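Local coordinates for denovo NTF2 (PDB 6W40), which is a computationally designed NTF2-like protein, built to hold a pocket within a curved sheet and its helices, with no known natural function, at residues Val15-Met20 and His28-Pro33. Sequence-based numbering, arbitrary orientation.
Sequences VIKLFM and HEMADP
Ile-16 and Lys-17, near the C-terminal end of helix 2-18, receive the thioether of Met-30 in the buried core of an NTF2-like fold, where the long first helix and the short helix 27-30 lie over a curved sheet. The CA atoms of Ile-16 and Met-30 stand 9.5 Å apart, a gap that the long unbranched Met-30 and the beta-branched Ile-16 bridge together. Ile-16 suits its place because its two branches spread like a fork: CG1 stands beside the backbone N (chi1 -71°), which leaves CG2 anti to that N and 3.7 Å from Met-30 CE. Met-30 SD lies over the notch of the fork, 3.7 Å from Ile-16 CD1 and 3.8 Å from Ile-16 CG2. CD1 also skirts the carboxylate of Glu-29, 4.4 Å from OE2, at the exposed edge of the contact. Lys-17 meets the methionine through CD, passing it in the opposite direction; its aliphatic arm, curled at chi2, chi3 and chi4, can pack on an apolar partner while still carrying a charged end, and it also touches Trp-24 and Ile-112. Met-30, whose backbone is hydrogen-bonded to Ile-112 of strand 111-119, suits the facing position since its flexible chain reaches across and then turns at its end. With an alanine here, sulfur and methyl would both go, and the fork of Ile-16 and the lysine CD would probably lose their apolar partner, opening a gap. The final bend of Met-30 (chi3 -52°) turns CE in against both helix residues, 3.5 Å from Lys-17 CD.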
loop_
_atom_site.group_PDB
_atom_site.type_symbol
_atom_site.label_atom_id
_atom_site.label_comp_id
_atom_site.label_asym_id
_atom_site.label_seq_id
_atom_site.Cartn_x
_atom_site.Cartn_y
_atom_site.Cartn_z
ATOM N N VAL A 15 1.358 2.670 1.837
ATOM C CA VAL A 15 0.311 3.362 1.096
ATOM C C VAL A 15 0.898 4.466 0.223
ATOM O O VAL A 15 0.390 4.729 -0.874
ATOM C CB VAL A 15 -0.763 3.903 2.062
ATOM C CG1 VAL A 15 -1.396 2.758 2.851
ATOM C CG2 VAL A 15 -0.172 4.935 3.007
ATOM N N ILE A 16 1.976 5.115 0.668
ATOM C CA ILE A 16 2.550 6.201 -0.121
ATOM C C ILE A 16 3.279 5.648 -1.338
ATOM O O ILE A 16 3.127 6.159 -2.454
ATOM C CB ILE A 16 3.478 7.076 0.741
ATOM C CG1 ILE A 16 2.662 7.903 1.736
ATOM C CG2 ILE A 16 4.324 7.983 -0.143
ATOM C CD1 ILE A 16 3.316 9.220 2.139
ATOM N N LYS A 17 4.068 4.590 -1.148
ATOM C CA LYS A 17 4.876 4.054 -2.238
ATOM C C LYS A 17 4.031 3.274 -3.236
ATOM O O LYS A 17 4.083 3.538 -4.442
ATOM C CB LYS A 17 5.984 3.158 -1.681
ATOM C CG LYS A 17 6.744 3.749 -0.515
ATOM C CD LYS A 17 7.414 5.052 -0.887
ATOM C CE LYS A 17 8.549 4.818 -1.854
ATOM N NZ LYS A 17 9.470 3.765 -1.352
ATOM N N LEU A 18 3.247 2.311 -2.752
ATOM C CA LEU A 18 2.628 1.309 -3.609
ATOM C C LEU A 18 1.114 1.459 -3.726
ATOM O O LEU A 18 0.459 0.573 -4.281
ATOM C CB LEU A 18 2.978 -0.090 -3.098
ATOM C CG LEU A 18 4.473 -0.343 -2.883
ATOM C CD1 LEU A 18 4.731 -0.909 -1.495
ATOM C CD2 LEU A 18 5.035 -1.269 -3.951
ATOM N N PHE A 19 0.545 2.556 -3.225
ATOM C CA PHE A 19 -0.892 2.789 -3.331
ATOM C C PHE A 19 -1.165 4.208 -3.807
ATOM O O PHE A 19 -1.484 4.420 -4.982
ATOM C CB PHE A 19 -1.580 2.538 -1.986
ATOM C CG PHE A 19 -3.065 2.808 -1.991
ATOM C CD1 PHE A 19 -3.718 3.129 -0.813
ATOM C CD2 PHE A 19 -3.811 2.716 -3.157
ATOM C CE1 PHE A 19 -5.075 3.375 -0.800
ATOM C CE2 PHE A 19 -5.170 2.964 -3.149
ATOM C CZ PHE A 19 -5.802 3.291 -1.968
ATOM N N MET A 20 -1.066 5.175 -2.893
ATOM C CA MET A 20 -1.279 6.585 -3.199
ATOM C C MET A 20 -0.502 6.982 -4.446
ATOM O O MET A 20 0.665 7.381 -4.353
ATOM C CB MET A 20 -0.867 7.451 -2.008
ATOM C CG MET A 20 -1.074 8.939 -2.210
ATOM S SD MET A 20 -0.160 9.912 -1.001
ATOM C CE MET A 20 -0.491 8.967 0.483
ATOM N N HIS A 28 11.632 11.496 -0.596
ATOM C CA HIS A 28 12.631 12.286 0.114
ATOM C C HIS A 28 12.206 12.561 1.550
ATOM O O HIS A 28 13.045 12.573 2.459
ATOM C CB HIS A 28 12.882 13.598 -0.630
ATOM C CG HIS A 28 13.956 14.448 -0.021
ATOM N ND1 HIS A 28 13.728 15.285 1.050
ATOM C CD2 HIS A 28 15.262 14.600 -0.344
ATOM C CE1 HIS A 28 14.848 15.913 1.364
ATOM N NE2 HIS A 28 15.794 15.515 0.533
ATOM N N GLU A 29 10.910 12.778 1.776
ATOM C CA GLU A 29 10.430 13.114 3.110
ATOM C C GLU A 29 10.356 11.906 4.034
ATOM O O GLU A 29 10.273 12.083 5.254
ATOM C CB GLU A 29 9.054 13.783 3.023
ATOM C CG GLU A 29 7.920 12.847 2.636
ATOM C CD GLU A 29 6.631 13.583 2.323
ATOM O OE1 GLU A 29 6.698 14.779 1.966
ATOM O OE2 GLU A 29 5.548 12.969 2.438
ATOM N N MET A 30 10.387 10.692 3.490
ATOM C CA MET A 30 10.326 9.478 4.291
ATOM C C MET A 30 11.657 8.743 4.361
ATOM O O MET A 30 11.756 7.737 5.071
ATOM C CB MET A 30 9.254 8.533 3.742
ATOM C CG MET A 30 7.864 9.131 3.681
ATOM S SD MET A 30 6.756 8.065 2.748
ATOM C CE MET A 30 7.709 7.857 1.246
ATOM N N ALA A 31 12.678 9.216 3.654
ATOM C CA ALA A 31 13.973 8.551 3.633
ATOM C C ALA A 31 14.819 8.995 4.819
ATOM O O ALA A 31 14.902 10.190 5.123
ATOM C CB ALA A 31 14.703 8.845 2.323
ATOM N N ASP A 32 15.438 8.025 5.491
ATOM C CA ASP A 32 16.415 8.327 6.523
ATOM C C ASP A 32 17.575 9.110 5.909
ATOM O O ASP A 32 17.943 8.879 4.753
ATOM C CB ASP A 32 16.918 7.033 7.167
ATOM C CG ASP A 32 17.901 7.274 8.303
ATOM O OD1 ASP A 32 19.048 7.685 8.035
ATOM O OD2 ASP A 32 17.523 7.048 9.473
ATOM N N PRO A 33 18.149 10.063 6.648
ATOM C CA PRO A 33 19.317 10.793 6.125
ATOM C C PRO A 33 20.449 9.886 5.668
ATOM O O PRO A 33 21.199 10.249 4.752
ATOM C CB PRO A 33 19.738 11.663 7.316
ATOM C CG PRO A 33 18.477 11.872 8.086
ATOM C CD PRO A 33 17.686 10.602 7.938
#